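AB hydrolase-1 domain-containing protein (Thermoplasma acidophilum DSM 1728, PDB 3BDI) is an uncharacterised cytoplasmic member of the alpha/beta hydrolase superfamily that probably cleaves its substrate with a serine nucleophile. Local coordinates at residues Leu4-Ile9 with Phe17-Val22; Ala107-Gly112 with Pro133-Ser138. All coordinates share one frame; numbering follows the deposited sequence.

Interaction 1: residues Leu4-Ile9 with Phe17-Val22; sequences LQEEFI and FQRKMV
Phe17, which buries the most surface here, lies against Phe8 across a non-hydrogen-bonded pair of the antiparallel hairpin. Phe8 CE2 comes 3.6 Å from Phe17 CB, and Phe17 CD1 sits over one face of the Phe8 ring, toward its rim; the ring planes are 55° apart. Phe17 CG is anti to the backbone N (chi1 177°), and Glu6 CB meets Phe17 CE1 and CZ. At the other end Leu4 CD1 rests on Lys20 O and CD2 against Arg19 NH2. Gln5 with Lys20 and Glu7 with Gln18 are hydrogen-bonded pairs, each joined by two N-H...O bonds. On the face these four share, Lys20 NZ reaches Glu7 OE2 at 2.8 Å, on the syn side, tilted from the carboxylate plane. Glu7 OE2 uses its anti lone pair for Gln18 NE2, 2.8 Å away; Gln18 OE1 bonds Tyr93 OH. An alanine in place of Glu7 would probably leave the Lys20 ammonium without its carboxylate mate and the Gln18 amide less firmly oriented. Glu6 OE2 grips Arg19 NE, 2.8 Å, and Asp44 holds NH1. Each face thus pairs a glutamate with a basic residue, so charge complementarity reinforces the backbone bonds.

Interaction 2: residues Ala107-Gly112 with Pro133-Ser138; sequences ASMGGG and PAWVES
Met109, a selenomethionine described here in one of its two conformers, lays CB and CG over one face of the Trp135 six-membered ring. Met109 CG lies 3.4 Å from Trp135 CZ3, CB makes a CH-pi contact, and SE approaches obliquely as a Met-aromatic contact. A chi1 of 173° sets CG anti to the backbone N; the two side chains lie side by side, the flexible chain suiting the broad apolar indole. Behind this pair Ala134 N donates to Ser108 O at 3.0 Å, almost straight at the hydrogen (174°) but from well above the carbonyl plane. Ser108 O also accepts from Gly112 N in the first helical turn, so two bonds grip it. Glycines allow close approach: Pro133 CB rests on Gly111 C, and Gly112 CA lies 3.2 Å from Ala134 O. A CB on Gly111 would clash with Pro133 CA, one on Gly112 with Ala134 O. Ser108, whose OG bonds His186 NE2, lies on a GxSxG turn consistent with a nucleophile elbow and is probably the nucleophile. The contact sets the start of helix 109-120 against the loop leaving strand 125-131, with Tyr169 of helix 163-172 packing on Pro133 and Val136.

How the interactions relate
From the N terminus, interaction 1 comes first: strand 5-11 turns back into strand 14-21, and the contact closes this short hairpin at one edge of the mixed sheet. The chain then builds strands 28-33 and 57-62 before reaching strand 102-107, which leads into interaction 2. There a longer loop closes, running through helix 109-120 and strand 125-131 and returning to the head of that helix. The two contacts follow in series, neither nested nor crossed. The centres of interaction 1 and interaction 2 are about 24 Å apart, on opposite sides of the chain's centre. Interaction 1 fastens the sheet's border; interaction 2 ties the head of helix 109-120 to the loop beyond strand 125-131, at the probable active site.

Interaction 1: residues Leu4-Ile9 with Phe17-Val22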
ATOM      1  N   LEU A   4      -4.465 -18.408   4.139  1.00 12.74           N
ATOM      2  CA  LEU A   4      -3.365 -17.439   3.964  1.00 13.93           C
ATOM      3  C   LEU A   4      -2.163 -18.216   3.454  1.00 14.61           C
ATOM      4  O   LEU A   4      -1.571 -19.003   4.186  1.00 18.10           O
ATOM      5  CB  LEU A   4      -3.021 -16.731   5.248  1.00 13.96           C
ATOM      6  CG  LEU A   4      -1.824 -15.758   5.052  1.00 20.56           C
ATOM      7  CD1 LEU A   4      -2.296 -14.504   4.384  1.00 20.15           C
ATOM      8  CD2 LEU A   4      -1.209 -15.509   6.392  1.00 28.28           C
ATOM      9  N   GLN A   5      -1.804 -17.952   2.195  1.00 11.57           N
ATOM     10  CA  GLN A   5      -0.707 -18.621   1.513  1.00 12.04           C
ATOM     11  C   GLN A   5       0.527 -17.757   1.667  1.00 12.26           C
ATOM     12  O   GLN A   5       0.449 -16.552   1.474  1.00 15.43           O
ATOM     13  CB  GLN A   5      -1.010 -18.812   0.051  1.00 12.20           C
ATOM     14  CG  GLN A   5      -2.107 -19.824  -0.202  1.00 15.73           C
ATOM     15  CD  GLN A   5      -2.388 -19.939  -1.673  1.00 15.26           C
ATOM     16  OE1 GLN A   5      -1.599 -20.557  -2.440  1.00 20.17           O
ATOM     17  NE2 GLN A   5      -3.450 -19.326  -2.097  1.00 15.89           N
ATOM     18  N   GLU A   6       1.618 -18.385   2.017  1.00 12.39           N
ATOM     19  CA  GLU A   6       2.915 -17.695   2.161  1.00 11.64           C
ATOM     20  C   GLU A   6       3.876 -18.416   1.220  1.00 12.69           C
ATOM     21  O   GLU A   6       3.975 -19.643   1.247  1.00 13.52           O
ATOM     22  CB  GLU A   6       3.396 -17.708   3.590  1.00 12.19           C
ATOM     23  CG  GLU A   6       2.448 -17.031   4.547  1.00 11.92           C
ATOM     24  CD  GLU A   6       2.875 -17.092   5.988  1.00 18.61           C
ATOM     25  OE1 GLU A   6       3.191 -18.206   6.464  1.00 24.38           O
ATOM     26  OE2 GLU A   6       2.881 -16.061   6.686  1.00 17.05           O
ATOM     27  N   GLU A   7       4.537 -17.693   0.336  1.00 10.09           N
ATOM     28  CA  GLU A   7       5.283 -18.324  -0.743  1.00 10.66           C
ATOM     29  C   GLU A   7       6.282 -17.340  -1.321  1.00 10.93           C
ATOM     30  O   GLU A   7       6.253 -16.134  -1.037  1.00 11.15           O
ATOM     31  CB  GLU A   7       4.340 -18.761  -1.863  1.00 10.16           C
ATOM     32  CG  GLU A   7       3.629 -17.616  -2.546  1.00 12.43           C
ATOM     33  CD  GLU A   7       2.538 -18.022  -3.548  1.00 15.08           C
ATOM     34  OE1 GLU A   7       2.096 -19.197  -3.523  1.00 16.19           O
ATOM     35  OE2 GLU A   7       2.097 -17.139  -4.315  1.00 13.70           O
ATOM     36  N   PHE A   8       7.176 -17.835  -2.151  1.00  9.40           N
ATOM     37  CA  PHE A   8       8.101 -17.008  -2.884  1.00  9.83           C
ATOM     38  C   PHE A   8       7.721 -17.023  -4.355  1.00 11.34           C
ATOM     39  O   PHE A   8       7.343 -18.065  -4.900  1.00 15.37           O
ATOM     40  CB  PHE A   8       9.534 -17.455  -2.678  1.00 10.21           C
ATOM     41  CG  PHE A   8      10.002 -17.314  -1.266  1.00 10.31           C
ATOM     42  CD1 PHE A   8       9.766 -18.303  -0.310  1.00 10.90           C
ATOM     43  CD2 PHE A   8      10.673 -16.186  -0.876  1.00 11.11           C
ATOM     44  CE1 PHE A   8      10.153 -18.095   0.992  1.00 12.20           C
ATOM     45  CE2 PHE A   8      11.084 -16.015   0.422  1.00 11.03           C
ATOM     46  CZ  PHE A   8      10.820 -16.994   1.337  1.00 11.70           C
ATOM     47  N   ILE A   9       7.734 -15.840  -4.957  0.50  8.76           N
ATOM     48  CA  ILE A   9       7.395 -15.601  -6.376  0.50  8.98           C
ATOM     49  C   ILE A   9       8.645 -15.000  -7.049  0.50  9.30           C
ATOM     50  O   ILE A   9       9.435 -14.276  -6.408  0.50 10.44           O
ATOM     51  CB  ILE A   9       6.126 -14.682  -6.521  0.50  8.80           C
ATOM     52  CG1 ILE A   9       5.591 -14.689  -7.962  0.50  7.01           C
ATOM     53  CG2 ILE A   9       6.368 -13.268  -5.960  0.50 13.34           C
ATOM     54  CD1 ILE A   9       4.194 -14.204  -8.074  0.50  8.08           C
ATOM     55  N   PHE A  17       9.273 -12.709  -1.373  1.00  7.95           N
ATOM     56  CA  PHE A  17       8.345 -13.335  -0.445  1.00  7.78           C
ATOM     57  C   PHE A  17       7.019 -12.601  -0.490  1.00  7.60           C
ATOM     58  O   PHE A  17       6.969 -11.382  -0.492  1.00  8.13           O
ATOM     59  CB  PHE A  17       8.882 -13.265   0.984  1.00  7.37           C
ATOM     60  CG  PHE A  17       7.934 -13.823   2.020  1.00  7.96           C
ATOM     61  CD1 PHE A  17       7.716 -15.180   2.077  1.00  8.20           C
ATOM     62  CD2 PHE A  17       7.281 -13.003   2.945  1.00  9.08           C
ATOM     63  CE1 PHE A  17       6.836 -15.707   2.977  1.00  9.69           C
ATOM     64  CE2 PHE A  17       6.411 -13.514   3.873  1.00 10.02           C
ATOM     65  CZ  PHE A  17       6.207 -14.904   3.906  1.00  8.13           C
ATOM     66  N   GLN A  18       5.926 -13.364  -0.531  1.00  8.32           N
ATOM     67  CA  GLN A  18       4.606 -12.762  -0.390  1.00  8.58           C
ATOM     68  C   GLN A  18       3.657 -13.589   0.411  1.00  8.02           C
ATOM     69  O   GLN A  18       3.794 -14.809   0.523  1.00  7.94           O
ATOM     70  CB  GLN A  18       3.972 -12.459  -1.774  1.00  9.31           C
ATOM     71  CG  GLN A  18       3.544 -13.696  -2.556  1.00  9.46           C
ATOM     72  CD  GLN A  18       2.843 -13.344  -3.880  1.00  8.96           C
ATOM     73  OE1 GLN A  18       2.742 -12.182  -4.248  1.00 10.85           O
ATOM     74  NE2 GLN A  18       2.418 -14.354  -4.641  1.00  9.72           N
ATOM     75  N   ARG A  19       2.668 -12.906   0.940  1.00  8.39           N
ATOM     76  CA  ARG A  19       1.509 -13.494   1.625  1.00  8.39           C
ATOM     77  C   ARG A  19       0.263 -13.109   0.871  1.00  8.20           C
ATOM     78  O   ARG A  19       0.123 -11.971   0.454  1.00  9.87           O
ATOM     79  CB  ARG A  19       1.438 -12.959   3.044  1.00  9.11           C
ATOM     80  CG  ARG A  19       2.788 -12.968   3.761  1.00  9.68           C
ATOM     81  CD  ARG A  19       2.679 -12.425   5.153  1.00 10.82           C
ATOM     82  NE  ARG A  19       2.088 -13.394   6.079  1.00 10.14           N
ATOM     83  CZ  ARG A  19       1.435 -13.049   7.192  1.00 10.23           C
ATOM     84  NH1 ARG A  19       1.158 -11.776   7.437  1.00 11.49           N
ATOM     85  NH2 ARG A  19       0.985 -14.004   8.005  1.00 14.20           N
ATOM     86  N   LYS A  20      -0.650 -14.076   0.672  1.00 10.25           N
ATOM     87  CA  LYS A  20      -1.850 -13.751  -0.093  1.00  9.55           C
ATOM     88  C   LYS A  20      -3.041 -14.542   0.390  1.00 10.51           C
ATOM     89  O   LYS A  20      -2.863 -15.616   0.896  1.00 11.71           O
ATOM     90  CB  LYS A  20      -1.646 -13.980  -1.595  1.00  8.97           C
ATOM     91  CG  LYS A  20      -1.491 -15.427  -1.969  1.00 10.89           C
ATOM     92  CD  LYS A  20      -1.133 -15.590  -3.433  1.00 11.76           C
ATOM     93  CE  LYS A  20      -1.141 -17.054  -3.858  1.00 12.84           C
ATOM     94  NZ  LYS A  20      -0.560 -17.288  -5.233  1.00 13.33           N
HETATM   95  N   MSE A  21      -4.219 -13.953   0.235  1.00 10.32           N
HETATM   96  CA  MSE A  21      -5.491 -14.642   0.479  1.00 10.86           C
HETATM   97  C   MSE A  21      -6.403 -14.345  -0.706  1.00  9.76           C
HETATM   98  O   MSE A  21      -6.866 -13.248  -0.873  1.00 12.41           O
HETATM   99  CB  MSE A  21      -6.085 -14.149   1.775  1.00 10.26           C
HETATM  100  CG  MSE A  21      -7.364 -14.896   2.174  1.00 12.18           C
HETATM  101 SE   MSE A  21      -8.050 -14.551   3.950  0.75 13.32          SE
HETATM  102  CE  MSE A  21      -6.876 -15.628   5.011  1.00 13.09           C
ATOM    103  N   VAL A  22      -6.572 -15.357  -1.538  1.00 15.14           N
ATOM    104  CA  VAL A  22      -7.258 -15.111  -2.804  1.00 14.69           C
ATOM    105  C   VAL A  22      -8.234 -16.252  -3.141  1.00 14.64           C
ATOM    106  O   VAL A  22      -8.060 -17.373  -2.688  1.00 15.88           O
ATOM    107  CB  VAL A  22      -6.222 -14.971  -3.951  1.00 18.04           C
ATOM    108  CG1 VAL A  22      -5.179 -13.849  -3.636  1.00 15.48           C
ATOM    109  CG2 VAL A  22      -5.531 -16.252  -4.157  1.00 14.48           C
TER
HETATM  110  O   HOH W   1      -5.394 -18.067  -0.656  1.00 16.91           O
HETATM  111  O   HOH W   2      -1.806 -19.870  -5.563  1.00 31.31           O

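Interaction 2: residues Ala107-Gly112 with Pro133-Ser138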
ATOM      1  N   ALA A 107       2.098   1.932   3.412  1.00 10.06           N
ATOM      2  CA  ALA A 107       2.421   2.623   4.633  1.00  8.97           C
ATOM      3  C   ALA A 107       3.802   3.253   4.530  1.00  9.93           C
ATOM      4  O   ALA A 107       4.766   2.604   4.179  1.00 10.37           O
ATOM      5  CB  ALA A 107       2.403   1.658   5.796  1.00 11.79           C
ATOM      6  N   SER A 108       3.908   4.560   4.830  1.00 10.47           N
ATOM      7  CA  SER A 108       5.195   5.241   5.007  1.00 10.83           C
ATOM      8  C   SER A 108       5.963   5.176   3.662  1.00 10.13           C
ATOM      9  O   SER A 108       5.430   5.675   2.652  1.00  9.71           O
ATOM     10  CB  SER A 108       5.919   4.728   6.232  1.00 12.45           C
ATOM     11  OG  SER A 108       6.989   5.582   6.604  1.00 12.19           O
HETATM   12  N   MSE A 109       7.168   4.617   3.645  0.50 10.32           N
HETATM   13  CA  MSE A 109       7.873   4.375   2.403  0.50  9.15           C
HETATM   14  C   MSE A 109       6.901   3.811   1.348  0.50 10.90           C
HETATM   15  O   MSE A 109       6.868   4.272   0.216  0.50 12.60           O
HETATM   16  CB  MSE A 109       9.024   3.384   2.677  0.50 10.06           C
HETATM   17  CG  MSE A 109       9.744   2.906   1.445  0.50  6.83           C
HETATM   18 SE   MSE A 109      11.091   1.558   1.898  0.38 11.01          SE
HETATM   19  CE  MSE A 109      10.042  -0.023   2.273  0.50  9.39           C
ATOM     20  N   GLY A 110       6.145   2.766   1.722  1.00  9.76           N
ATOM     21  CA  GLY A 110       5.211   2.084   0.844  1.00 10.77           C
ATOM     22  C   GLY A 110       4.128   3.004   0.321  1.00  9.58           C
ATOM     23  O   GLY A 110       3.605   2.817  -0.775  1.00  9.45           O
ATOM     24  N   GLY A 111       3.729   3.967   1.141  1.00 10.27           N
ATOM     25  CA  GLY A 111       2.760   4.985   0.700  1.00  9.86           C
ATOM     26  C   GLY A 111       3.341   5.842  -0.407  1.00 11.76           C
ATOM     27  O   GLY A 111       2.633   6.172  -1.378  1.00 11.98           O
ATOM     28  N   GLY A 112       4.592   6.261  -0.277  1.00 11.00           N
ATOM     29  CA  GLY A 112       5.263   6.880  -1.401  1.00 10.68           C
ATOM     30  C   GLY A 112       5.288   6.014  -2.633  1.00 13.06           C
ATOM     31  O   GLY A 112       5.054   6.488  -3.771  1.00 13.31           O
ATOM     32  N   PRO A 133       2.168   8.740   3.875  1.00 10.67           N
ATOM     33  CA  PRO A 133       3.170   8.487   2.840  1.00 11.29           C
ATOM     34  C   PRO A 133       4.410   9.329   2.932  1.00 11.58           C
ATOM     35  O   PRO A 133       4.313  10.553   3.061  1.00 13.06           O
ATOM     36  CB  PRO A 133       2.425   8.808   1.546  1.00 13.35           C
ATOM     37  CG  PRO A 133       1.235   9.689   1.961  1.00 11.52           C
ATOM     38  CD  PRO A 133       0.864   9.139   3.307  1.00 10.39           C
ATOM     39  N   ALA A 134       5.562   8.671   2.916  1.00 11.08           N
ATOM     40  CA  ALA A 134       6.876   9.285   2.917  1.00 11.68           C
ATOM     41  C   ALA A 134       7.385   9.379   1.493  1.00 13.28           C
ATOM     42  O   ALA A 134       6.893   8.728   0.587  1.00 15.38           O
ATOM     43  CB  ALA A 134       7.819   8.442   3.751  1.00 11.94           C
ATOM     44  N   TRP A 135       8.344  10.281   1.304  1.00 15.77           N
ATOM     45  CA  TRP A 135       9.135  10.420   0.057  1.00 17.87           C
ATOM     46  C   TRP A 135       8.391  11.009  -1.151  1.00 18.76           C
ATOM     47  O   TRP A 135       8.862  10.871  -2.306  1.00 21.70           O
ATOM     48  CB  TRP A 135       9.810   9.094  -0.347  1.00 20.49           C
ATOM     49  CG  TRP A 135      10.648   8.416   0.717  1.00 21.05           C
ATOM     50  CD1 TRP A 135      11.032   8.917   1.933  1.00 22.18           C
ATOM     51  CD2 TRP A 135      11.243   7.101   0.627  1.00 26.49           C
ATOM     52  NE1 TRP A 135      11.791   7.992   2.617  1.00 27.61           N
ATOM     53  CE2 TRP A 135      11.947   6.877   1.832  1.00 24.97           C
ATOM     54  CE3 TRP A 135      11.238   6.099  -0.354  1.00 26.68           C
ATOM     55  CZ2 TRP A 135      12.660   5.689   2.090  1.00 28.87           C
ATOM     56  CZ3 TRP A 135      11.955   4.905  -0.102  1.00 25.73           C
ATOM     57  CH2 TRP A 135      12.654   4.725   1.122  1.00 25.17           C
ATOM     58  N   VAL A 136       7.269  11.666  -0.929  1.00 17.92           N
ATOM     59  CA  VAL A 136       6.488  12.184  -2.059  1.00 17.90           C
ATOM     60  C   VAL A 136       6.393  13.720  -2.102  1.00 16.74           C
ATOM     61  O   VAL A 136       5.643  14.262  -2.892  1.00 15.26           O
ATOM     62  CB  VAL A 136       5.059  11.546  -2.154  1.00 20.14           C
ATOM     63  CG1 VAL A 136       5.172  10.059  -2.416  1.00 26.00           C
ATOM     64  CG2 VAL A 136       4.221  11.841  -0.915  1.00 24.45           C
ATOM     65  N   GLU A 137       7.103  14.401  -1.212  1.00 15.66           N
ATOM     66  CA  GLU A 137       6.959  15.863  -1.138  1.00 16.84           C
ATOM     67  C   GLU A 137       7.355  16.550  -2.416  1.00 17.55           C
ATOM     68  O   GLU A 137       6.838  17.605  -2.689  1.00 15.93           O
ATOM     69  CB  GLU A 137       7.757  16.424   0.018  1.00 18.32           C
ATOM     70  CG  GLU A 137       7.197  16.044   1.362  1.00 21.30           C
ATOM     71  CD  GLU A 137       7.857  16.748   2.514  1.00 21.84           C
ATOM     72  OE1 GLU A 137       7.815  17.991   2.515  1.00 24.87           O
ATOM     73  OE2 GLU A 137       8.398  16.076   3.421  1.00 22.96           O
ATOM     74  N   SER A 138       8.187  15.928  -3.228  1.00 18.06           N
ATOM     75  CA  SER A 138       8.561  16.506  -4.526  1.00 17.71           C
ATOM     76  C   SER A 138       7.589  16.229  -5.675  1.00 19.62           C
ATOM     77  O   SER A 138       7.827  16.680  -6.815  1.00 19.84           O
ATOM     78  CB  SER A 138       9.932  15.962  -4.929  1.00 19.29           C
ATOM     79  OG  SER A 138       9.839  14.606  -5.358  1.00 25.13           O
TER